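Local coordinates for sensor-type histidine kinase PrrB (Mycobacterium tuberculosis, PDB 1YSR), which uses ATP to phosphorylate a histidine as the sensor kinase of the PrrB/PrrA two-component system, the piece here being its C-terminal ATP-binding domain, at residues L43-A54 against G115-H126; A58-L69 against I80-G88. All blocks are in the same frame, centred on the assembly; numbering follows the deposited sequence.

Contact 1. Residues L43-A54 against G115-H126; sequences LPAGLRLAVDNA and GLALVAQQAQLH
The imidazole of H126 is met by L47 on one face and by the backbone of L43 at its edge. The near-antiparallel helices it joins, axes 8.5 Å apart, belong to the GHKL (Bergerat) fold; 44-54 opens the helix of the N box, and 115-126 begins with the last Gly-Leu of the glycine-rich G2 box. CD2 of L47 lies 3.7 Å from the ring centroid, 17° off the normal, a CH-pi contact; the L43 N-H reaches NE2 in the ring plane at 2.9 Å. Across the ring, ND1 donates an almost straight bond, 173°, to the carbonyl O of Q122 from above the carbonyl plane, while H126 N reaches the same O from the opposite face, gripping it twice. With both nitrogens engaged, the ring's rotation is fixed and ND1 carries the proton. H126 also meets the ring of H5.

The backbones come closest where A50 CA lies 4.5 Å from V119 CA; one turn back, at G46, the Q122 side chain, bent at chi2 (-62°), lays its amide over the glycine. Q122 OE1 is buried there without a polar partner, 3.2 Å from G46 CA. L118 crosses N53 at about a right angle and also packs on L49. N53 ND2 bonds to S102, while its OD1 accepts from a water, at 2.7 Å, that donates to G115 O as well and accepts from L118 N.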
loop_
_atom_site.group_PDB
_atom_site.type_symbol
_atom_site.label_atom_id
_atom_site.label_comp_id
_atom_site.label_asym_id
_atom_site.label_seq_id
_atom_site.Cartn_x
_atom_site.Cartn_y
_atom_site.Cartn_z
ATOM N N LEU A 43 -3.119 -4.090 6.186
ATOM C CA LEU A 43 -1.741 -4.484 5.915
ATOM C C LEU A 43 -1.580 -4.370 4.412
ATOM O O LEU A 43 -2.081 -5.248 3.684
ATOM C CB LEU A 43 -1.507 -5.949 6.327
ATOM C CG LEU A 43 -1.885 -6.337 7.784
ATOM C CD1 LEU A 43 -2.312 -7.832 7.992
ATOM C CD2 LEU A 43 -0.759 -5.942 8.759
ATOM N N PRO A 44 -0.888 -3.314 3.928
ATOM C CA PRO A 44 -0.887 -3.127 2.488
ATOM C C PRO A 44 -0.220 -4.264 1.699
ATOM O O PRO A 44 -0.692 -4.554 0.597
ATOM C CB PRO A 44 -0.177 -1.778 2.267
ATOM C CG PRO A 44 0.641 -1.544 3.502
ATOM C CD PRO A 44 -0.088 -2.280 4.648
ATOM N N ALA A 45 0.813 -4.918 2.244
ATOM C CA ALA A 45 1.436 -6.011 1.488
ATOM C C ALA A 45 0.441 -7.208 1.376
ATOM O O ALA A 45 0.280 -7.782 0.321
ATOM C CB ALA A 45 2.730 -6.483 2.146
ATOM N N GLY A 46 -0.270 -7.483 2.456
ATOM C CA GLY A 46 -1.193 -8.647 2.489
ATOM C C GLY A 46 -2.389 -8.345 1.588
ATOM O O GLY A 46 -2.831 -9.219 0.844
ATOM N N LEU A 47 -2.907 -7.104 1.650
ATOM C CA LEU A 47 -4.085 -6.780 0.782
ATOM C C LEU A 47 -3.705 -6.868 -0.700
ATOM O O LEU A 47 -4.448 -7.435 -1.536
ATOM C CB LEU A 47 -4.669 -5.421 1.125
ATOM C CG LEU A 47 -5.338 -5.420 2.492
ATOM C CD1 LEU A 47 -5.577 -4.032 2.927
ATOM C CD2 LEU A 47 -6.641 -6.294 2.525
ATOM N N ARG A 48 -2.546 -6.310 -1.011
ATOM C CA ARG A 48 -2.076 -6.354 -2.399
ATOM C C ARG A 48 -1.878 -7.784 -2.834
ATOM O O ARG A 48 -2.211 -8.160 -3.956
ATOM C CB ARG A 48 -0.798 -5.532 -2.572
ATOM C CG ARG A 48 -0.177 -5.614 -3.999
ATOM C CD ARG A 48 -1.130 -5.109 -5.139
ATOM N NE ARG A 48 -0.423 -5.429 -6.376
ATOM C CZ ARG A 48 0.407 -4.581 -6.987
ATOM N NH1 ARG A 48 1.085 -4.977 -8.045
ATOM N NH2 ARG A 48 0.516 -3.349 -6.552
ATOM N N LEU A 49 -1.277 -8.604 -1.972
ATOM C CA LEU A 49 -1.071 -9.996 -2.325
ATOM C C LEU A 49 -2.402 -10.764 -2.621
ATOM O O LEU A 49 -2.453 -11.607 -3.573
ATOM C CB LEU A 49 -0.346 -10.683 -1.179
ATOM C CG LEU A 49 -0.062 -12.184 -1.280
ATOM C CD1 LEU A 49 0.871 -12.489 -2.387
ATOM C CD2 LEU A 49 0.470 -12.644 0.109
ATOM N N ALA A 50 -3.418 -10.499 -1.804
ATOM C CA ALA A 50 -4.771 -11.117 -1.960
ATOM C C ALA A 50 -5.283 -10.763 -3.368
ATOM O O ALA A 50 -5.761 -11.650 -4.130
ATOM C CB ALA A 50 -5.695 -10.604 -0.881
ATOM N N VAL A 51 -5.177 -9.489 -3.710
ATOM C CA VAL A 51 -5.617 -9.005 -5.049
ATOM C C VAL A 51 -4.807 -9.639 -6.157
ATOM O O VAL A 51 -5.353 -10.103 -7.153
ATOM C CB VAL A 51 -5.616 -7.463 -5.110
ATOM C CG1 VAL A 51 -5.946 -7.007 -6.503
ATOM C CG2 VAL A 51 -6.667 -6.886 -4.132
ATOM N N ASP A 52 -3.470 -9.652 -6.000
ATOM C CA ASP A 52 -2.586 -10.312 -6.938
ATOM C C ASP A 52 -2.976 -11.759 -7.142
ATOM O O ASP A 52 -3.006 -12.216 -8.282
ATOM C CB ASP A 52 -1.098 -10.269 -6.453
ATOM C CG ASP A 52 -0.474 -8.875 -6.523
ATOM O OD1 ASP A 52 -1.067 -7.980 -7.138
ATOM O OD2 ASP A 52 0.652 -8.662 -5.945
ATOM N N ASN A 53 -3.250 -12.477 -6.048
ATOM C CA ASN A 53 -3.572 -13.875 -6.115
ATOM C C ASN A 53 -4.909 -14.079 -6.890
ATOM O O ASN A 53 -5.062 -15.045 -7.662
ATOM C CB ASN A 53 -3.686 -14.433 -4.695
ATOM C CG ASN A 53 -3.804 -15.951 -4.660
ATOM O OD1 ASN A 53 -4.741 -16.495 -4.088
ATOM N ND2 ASN A 53 -2.816 -16.651 -5.231
ATOM N N ALA A 54 -5.877 -13.209 -6.606
ATOM C CA ALA A 54 -7.211 -13.276 -7.251
ATOM C C ALA A 54 -7.047 -13.061 -8.764
ATOM O O ALA A 54 -7.613 -13.822 -9.573
ATOM C CB ALA A 54 -8.113 -12.242 -6.657
ATOM N N GLY A 115 -7.084 -21.905 -6.449
ATOM C CA GLY A 115 -6.949 -21.881 -5.004
ATOM C C GLY A 115 -6.872 -20.473 -4.552
ATOM O O GLY A 115 -6.036 -19.709 -5.052
ATOM N N LEU A 116 -7.764 -20.125 -3.634
ATOM C CA LEU A 116 -7.873 -18.769 -3.104
ATOM C C LEU A 116 -7.674 -18.658 -1.570
ATOM O O LEU A 116 -8.158 -17.719 -0.958
ATOM C CB LEU A 116 -9.239 -18.177 -3.483
ATOM C CG LEU A 116 -9.447 -17.950 -4.989
ATOM C CD1 LEU A 116 -10.899 -17.633 -5.301
ATOM C CD2 LEU A 116 -8.528 -16.873 -5.488
ATOM N N ALA A 117 -7.001 -19.621 -0.946
ATOM C CA ALA A 117 -6.791 -19.603 0.500
ATOM C C ALA A 117 -6.011 -18.395 0.994
ATOM O O ALA A 117 -6.219 -17.976 2.146
ATOM C CB ALA A 117 -6.085 -20.835 0.959
ATOM N N LEU A 118 -5.112 -17.863 0.149
ATOM C CA LEU A 118 -4.346 -16.642 0.521
ATOM C C LEU A 118 -5.283 -15.490 0.703
ATOM O O LEU A 118 -5.173 -14.720 1.659
ATOM C CB LEU A 118 -3.282 -16.258 -0.512
ATOM C CG LEU A 118 -1.870 -16.865 -0.496
ATOM C CD1 LEU A 118 -1.010 -16.214 -1.606
ATOM C CD2 LEU A 118 -1.222 -16.718 0.873
ATOM N N VAL A 119 -6.236 -15.385 -0.210
ATOM C CA VAL A 119 -7.250 -14.379 -0.137
ATOM C C VAL A 119 -8.055 -14.510 1.146
ATOM O O VAL A 119 -8.234 -13.549 1.887
ATOM C CB VAL A 119 -8.159 -14.438 -1.375
ATOM C CG1 VAL A 119 -9.208 -13.382 -1.293
ATOM C CG2 VAL A 119 -7.342 -14.250 -2.651
ATOM N N ALA A 120 -8.581 -15.714 1.434
ATOM C CA ALA A 120 -9.320 -15.897 2.670
ATOM C C ALA A 120 -8.517 -15.553 3.919
ATOM O O ALA A 120 -9.029 -14.931 4.853
ATOM C CB ALA A 120 -9.873 -17.355 2.751
ATOM N N GLN A 121 -7.253 -15.953 3.925
ATOM C CA GLN A 121 -6.367 -15.684 5.045
ATOM C C GLN A 121 -6.253 -14.165 5.303
ATOM O O GLN A 121 -6.341 -13.693 6.428
ATOM C CB GLN A 121 -4.994 -16.253 4.733
ATOM C CG GLN A 121 -4.019 -16.327 5.902
ATOM C CD GLN A 121 -2.572 -16.344 5.422
ATOM O OE1 GLN A 121 -1.735 -15.608 5.942
ATOM N NE2 GLN A 121 -2.280 -17.161 4.420
ATOM N N GLN A 122 -5.987 -13.425 4.244
ATOM C CA GLN A 122 -5.921 -11.944 4.368
ATOM C C GLN A 122 -7.243 -11.305 4.814
ATOM O O GLN A 122 -7.275 -10.396 5.680
ATOM C CB GLN A 122 -5.342 -11.359 3.066
ATOM C CG GLN A 122 -3.905 -11.714 2.852
ATOM C CD GLN A 122 -3.052 -11.133 3.987
ATOM O OE1 GLN A 122 -3.323 -10.035 4.486
ATOM N NE2 GLN A 122 -2.083 -11.897 4.425
ATOM N N ALA A 123 -8.371 -11.779 4.277
ATOM C CA ALA A 123 -9.656 -11.281 4.672
ATOM C C ALA A 123 -9.867 -11.473 6.184
ATOM O O ALA A 123 -10.318 -10.553 6.888
ATOM C CB ALA A 123 -10.743 -11.936 3.865
ATOM N N GLN A 124 -9.513 -12.654 6.675
ATOM C CA GLN A 124 -9.682 -12.983 8.084
ATOM C C GLN A 124 -8.779 -12.119 8.982
ATOM O O GLN A 124 -9.251 -11.597 9.991
ATOM C CB GLN A 124 -9.489 -14.480 8.337
ATOM C CG GLN A 124 -10.825 -15.305 8.279
ATOM C CD GLN A 124 -11.158 -15.932 6.898
ATOM O OE1 GLN A 124 -11.717 -15.264 6.020
ATOM N NE2 GLN A 124 -10.859 -17.228 6.730
ATOM N N LEU A 125 -7.540 -11.893 8.549
ATOM C CA LEU A 125 -6.583 -11.019 9.272
ATOM C C LEU A 125 -7.117 -9.617 9.404
ATOM O O LEU A 125 -6.785 -8.908 10.351
ATOM C CB LEU A 125 -5.210 -10.995 8.576
ATOM C CG LEU A 125 -4.318 -12.212 8.775
ATOM C CD1 LEU A 125 -3.067 -12.088 7.899
ATOM C CD2 LEU A 125 -3.869 -12.371 10.236
ATOM N N HIS A 126 -7.992 -9.213 8.477
ATOM C CA HIS A 126 -8.618 -7.872 8.526
ATOM C C HIS A 126 -10.010 -7.905 9.166
ATOM O O HIS A 126 -10.728 -6.921 9.119
ATOM C CB HIS A 126 -8.656 -7.217 7.126
ATOM C CG HIS A 126 -7.305 -6.876 6.595
ATOM N ND1 HIS A 126 -6.473 -7.799 6.019
ATOM C CD2 HIS A 126 -6.610 -5.711 6.616
ATOM C CE1 HIS A 126 -5.330 -7.225 5.689
ATOM N NE2 HIS A 126 -5.393 -5.949 6.043
HETATM O O HOH W 1 -4.138 -18.789 -2.800
#

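Contact 2. Residues A58-L69 against I80-G88; sequences AVKHGGATLVQL and IAIDDNGSG
N85 reaches across to T65 and L66 just beyond the antiparallel pairing of strands 66-69 and 80-84. Its CB lies against L66 CB at 4.0 Å, and a chi1 of 76° sets CG between its own backbone N and carbonyl carbon, 3.4 Å from L66 N. At the tip, OD1 takes two N-H groups: T65 N at 2.8 Å in the amide plane on a lone pair, and L66 N at 2.9 Å from well above that plane. ND2 donates to T65 OG1, also at 2.8 Å and close to the plane.

D84 begins the D-x-G-x-G sequence of the G1 box, which in relatives lines the adenine pocket. Its OD1 accepts G86 N in an Asx turn, and A140 N as well, while OD2 rests 3.4 Å from CB of A58. Further on, G62 O receives both N and OG of S87. Along the strands, Q68 and D83 form a hydrogen-bonded pair; V67, L69 and I82 share one face, where L69 packs on helix 10-24.

Two backbone N-H groups point at one atom of the N85 amide, which must therefore be the oxygen; the other is then the NH2, and T65 OG1 accepts from it.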
loop_
_atom_site.group_PDB
_atom_site.type_symbol
_atom_site.label_atom_id
_atom_site.label_comp_id
_atom_site.label_asym_id
_atom_site.label_seq_id
_atom_site.Cartn_x
_atom_site.Cartn_y
_atom_site.Cartn_z
ATOM N N ALA A 58 -7.645 -15.913 -11.730
ATOM C CA ALA A 58 -8.623 -15.635 -12.816
ATOM C C ALA A 58 -7.965 -15.949 -14.174
ATOM O O ALA A 58 -8.543 -16.614 -15.060
ATOM C CB ALA A 58 -9.054 -14.189 -12.751
ATOM N N VAL A 59 -6.703 -15.561 -14.305
ATOM C CA VAL A 59 -5.978 -15.685 -15.581
ATOM C C VAL A 59 -5.451 -17.085 -15.748
ATOM O O VAL A 59 -5.751 -17.738 -16.737
ATOM C CB VAL A 59 -4.789 -14.698 -15.671
ATOM C CG1 VAL A 59 -4.001 -14.976 -16.950
ATOM C CG2 VAL A 59 -5.292 -13.281 -15.656
ATOM N N LYS A 60 -4.704 -17.579 -14.755
ATOM C CA LYS A 60 -4.030 -18.864 -14.935
ATOM C C LYS A 60 -4.965 -20.018 -14.925
ATOM O O LYS A 60 -4.819 -20.926 -15.731
ATOM C CB LYS A 60 -2.816 -19.012 -14.000
ATOM C CG LYS A 60 -1.807 -17.899 -14.369
ATOM C CD LYS A 60 -1.155 -17.237 -13.218
ATOM C CE LYS A 60 -0.035 -18.110 -12.677
ATOM N NZ LYS A 60 0.211 -17.861 -11.250
ATOM N N HIS A 61 -5.971 -19.982 -14.077
ATOM C CA HIS A 61 -6.881 -21.105 -13.955
ATOM C C HIS A 61 -8.266 -20.884 -14.548
ATOM O O HIS A 61 -8.937 -21.842 -14.949
ATOM C CB HIS A 61 -6.922 -21.612 -12.498
ATOM C CG HIS A 61 -5.557 -21.848 -11.916
ATOM N ND1 HIS A 61 -4.724 -22.860 -12.353
ATOM C CD2 HIS A 61 -4.853 -21.161 -10.982
ATOM C CE1 HIS A 61 -3.577 -22.799 -11.698
ATOM N NE2 HIS A 61 -3.630 -21.779 -10.858
ATOM N N GLY A 62 -8.721 -19.638 -14.628
ATOM C CA GLY A 62 -10.059 -19.371 -15.195
ATOM C C GLY A 62 -9.993 -19.027 -16.681
ATOM O O GLY A 62 -11.002 -18.999 -17.370
ATOM N N GLY A 63 -8.799 -18.756 -17.159
ATOM C CA GLY A 63 -8.573 -18.379 -18.536
ATOM C C GLY A 63 -9.119 -17.002 -18.848
ATOM O O GLY A 63 -9.376 -16.683 -20.016
ATOM N N ALA A 64 -9.310 -16.175 -17.816
ATOM C CA ALA A 64 -9.806 -14.797 -18.011
ATOM C C ALA A 64 -8.943 -13.985 -18.969
ATOM O O ALA A 64 -7.679 -13.996 -18.846
ATOM C CB ALA A 64 -9.876 -14.059 -16.642
ATOM N N THR A 65 -9.611 -13.212 -19.844
ATOM C CA THR A 65 -8.955 -12.195 -20.688
ATOM C C THR A 65 -9.416 -10.811 -20.292
ATOM O O THR A 65 -8.892 -9.805 -20.796
ATOM C CB THR A 65 -9.352 -12.371 -22.211
ATOM O OG1 THR A 65 -10.774 -12.274 -22.307
ATOM C CG2 THR A 65 -8.961 -13.717 -22.702
ATOM N N LEU A 66 -10.437 -10.731 -19.419
ATOM C CA LEU A 66 -10.953 -9.457 -18.909
ATOM C C LEU A 66 -11.159 -9.613 -17.382
ATOM O O LEU A 66 -11.757 -10.607 -16.897
ATOM C CB LEU A 66 -12.298 -9.039 -19.592
ATOM C CG LEU A 66 -13.069 -7.835 -19.070
ATOM C CD1 LEU A 66 -12.354 -6.576 -19.559
ATOM C CD2 LEU A 66 -14.512 -7.862 -19.716
ATOM N N VAL A 67 -10.601 -8.655 -16.660
ATOM C CA VAL A 67 -10.725 -8.523 -15.204
ATOM C C VAL A 67 -11.016 -7.067 -14.841
ATOM O O VAL A 67 -10.390 -6.140 -15.396
ATOM C CB VAL A 67 -9.400 -8.955 -14.493
ATOM C CG1 VAL A 67 -9.450 -8.592 -12.988
ATOM C CG2 VAL A 67 -9.133 -10.450 -14.724
ATOM N N GLN A 68 -11.945 -6.847 -13.922
ATOM C CA GLN A 68 -12.245 -5.520 -13.427
ATOM C C GLN A 68 -12.174 -5.575 -11.944
ATOM O O GLN A 68 -12.822 -6.470 -11.316
ATOM C CB GLN A 68 -13.690 -5.123 -13.797
ATOM C CG GLN A 68 -13.821 -4.891 -15.315
ATOM C CD GLN A 68 -15.264 -4.579 -15.734
ATOM O OE1 GLN A 68 -16.223 -4.740 -14.952
ATOM N NE2 GLN A 68 -15.409 -4.110 -16.951
ATOM N N LEU A 69 -11.427 -4.625 -11.388
ATOM C CA LEU A 69 -11.327 -4.438 -9.937
ATOM C C LEU A 69 -12.277 -3.299 -9.556
ATOM O O LEU A 69 -12.422 -2.300 -10.285
ATOM C CB LEU A 69 -9.904 -4.019 -9.583
ATOM C CG LEU A 69 -8.829 -4.947 -10.151
ATOM C CD1 LEU A 69 -7.342 -4.492 -9.805
ATOM C CD2 LEU A 69 -9.095 -6.470 -9.796
ATOM N N ILE A 80 -14.520 -4.965 -1.802
ATOM C CA ILE A 80 -13.584 -5.018 -2.915
ATOM C C ILE A 80 -14.033 -6.193 -3.786
ATOM O O ILE A 80 -14.342 -7.261 -3.279
ATOM C CB ILE A 80 -12.177 -5.341 -2.381
ATOM C CG1 ILE A 80 -11.677 -4.180 -1.492
ATOM C CG2 ILE A 80 -11.154 -5.643 -3.540
ATOM C CD1 ILE A 80 -10.454 -4.538 -0.640
ATOM N N ALA A 81 -14.081 -6.019 -5.094
ATOM C CA ALA A 81 -14.465 -7.162 -5.958
ATOM C C ALA A 81 -13.502 -7.334 -7.081
ATOM O O ALA A 81 -13.027 -6.338 -7.630
ATOM C CB ALA A 81 -15.909 -6.922 -6.537
ATOM N N ILE A 82 -13.177 -8.586 -7.396
ATOM C CA ILE A 82 -12.328 -8.871 -8.564
ATOM C C ILE A 82 -13.234 -9.706 -9.461
ATOM O O ILE A 82 -13.611 -10.854 -9.105
ATOM C CB ILE A 82 -11.042 -9.656 -8.189
ATOM C CG1 ILE A 82 -10.173 -8.824 -7.195
ATOM C CG2 ILE A 82 -10.269 -9.930 -9.387
ATOM C CD1 ILE A 82 -10.162 -9.311 -5.768
ATOM N N ASP A 83 -13.753 -9.056 -10.500
ATOM C CA ASP A 83 -14.668 -9.727 -11.479
ATOM C C ASP A 83 -13.920 -10.208 -12.721
ATOM O O ASP A 83 -13.054 -9.490 -13.201
ATOM C CB ASP A 83 -15.728 -8.688 -11.939
ATOM C CG ASP A 83 -16.862 -8.573 -10.986
ATOM O OD1 ASP A 83 -17.787 -9.396 -11.098
ATOM O OD2 ASP A 83 -16.844 -7.642 -10.146
ATOM N N ASP A 84 -14.189 -11.412 -13.239
ATOM C CA ASP A 84 -13.472 -11.859 -14.437
ATOM C C ASP A 84 -14.462 -12.513 -15.446
ATOM O O ASP A 84 -15.620 -12.804 -15.097
ATOM C CB ASP A 84 -12.273 -12.783 -14.122
ATOM C CG ASP A 84 -12.712 -14.148 -13.592
ATOM O OD1 ASP A 84 -13.362 -14.927 -14.326
ATOM O OD2 ASP A 84 -12.436 -14.462 -12.422
ATOM N N ASN A 85 -13.975 -12.676 -16.664
ATOM C CA ASN A 85 -14.787 -13.200 -17.776
ATOM C C ASN A 85 -14.338 -14.638 -18.072
ATOM O O ASN A 85 -14.556 -15.171 -19.161
ATOM C CB ASN A 85 -14.637 -12.292 -19.031
ATOM C CG ASN A 85 -13.305 -12.508 -19.743
ATOM O OD1 ASN A 85 -12.332 -12.959 -19.135
ATOM N ND2 ASN A 85 -13.263 -12.234 -21.060
ATOM N N GLY A 86 -13.698 -15.276 -17.097
ATOM C CA GLY A 86 -13.233 -16.661 -17.256
ATOM C C GLY A 86 -14.351 -17.688 -17.061
ATOM O O GLY A 86 -15.555 -17.362 -17.172
ATOM N N SER A 87 -13.933 -18.935 -16.857
ATOM C CA SER A 87 -14.739 -20.137 -16.610
ATOM C C SER A 87 -15.641 -20.053 -15.388
ATOM O O SER A 87 -16.733 -20.656 -15.326
ATOM C CB SER A 87 -13.785 -21.337 -16.384
ATOM O OG SER A 87 -12.896 -21.540 -17.445
ATOM N N GLY A 88 -15.213 -19.295 -14.396
ATOM C CA GLY A 88 -16.025 -19.219 -13.217
ATOM C C GLY A 88 -15.741 -20.389 -12.266
ATOM O O GLY A 88 -14.894 -21.258 -12.513
HETATM O O HOH W 2 -15.249 -5.614 -10.070
#

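Overall arrangement
Contacts 1 and 2 lie on opposite sides of the chain's centre, about 16 Å apart centre to centre, yet share helix 44-61: contact 1 uses its first part, contact 2 its C-terminal part. They meet where A54 CB packs on I82 CD1, 3.7 Å away. Along the chain, contact 2 is nested within the loop closed by contact 1, and unmodelled residues 103-113 fall between G88 and G115. The helix packs on helix 117-125 and, farther along, on the end of strand 77-84 and the turn after it, placing the N and G1 boxes and the end of G2 near one another, consistent with the nucleotide site of related kinases. Both contacts also touch the second subunit.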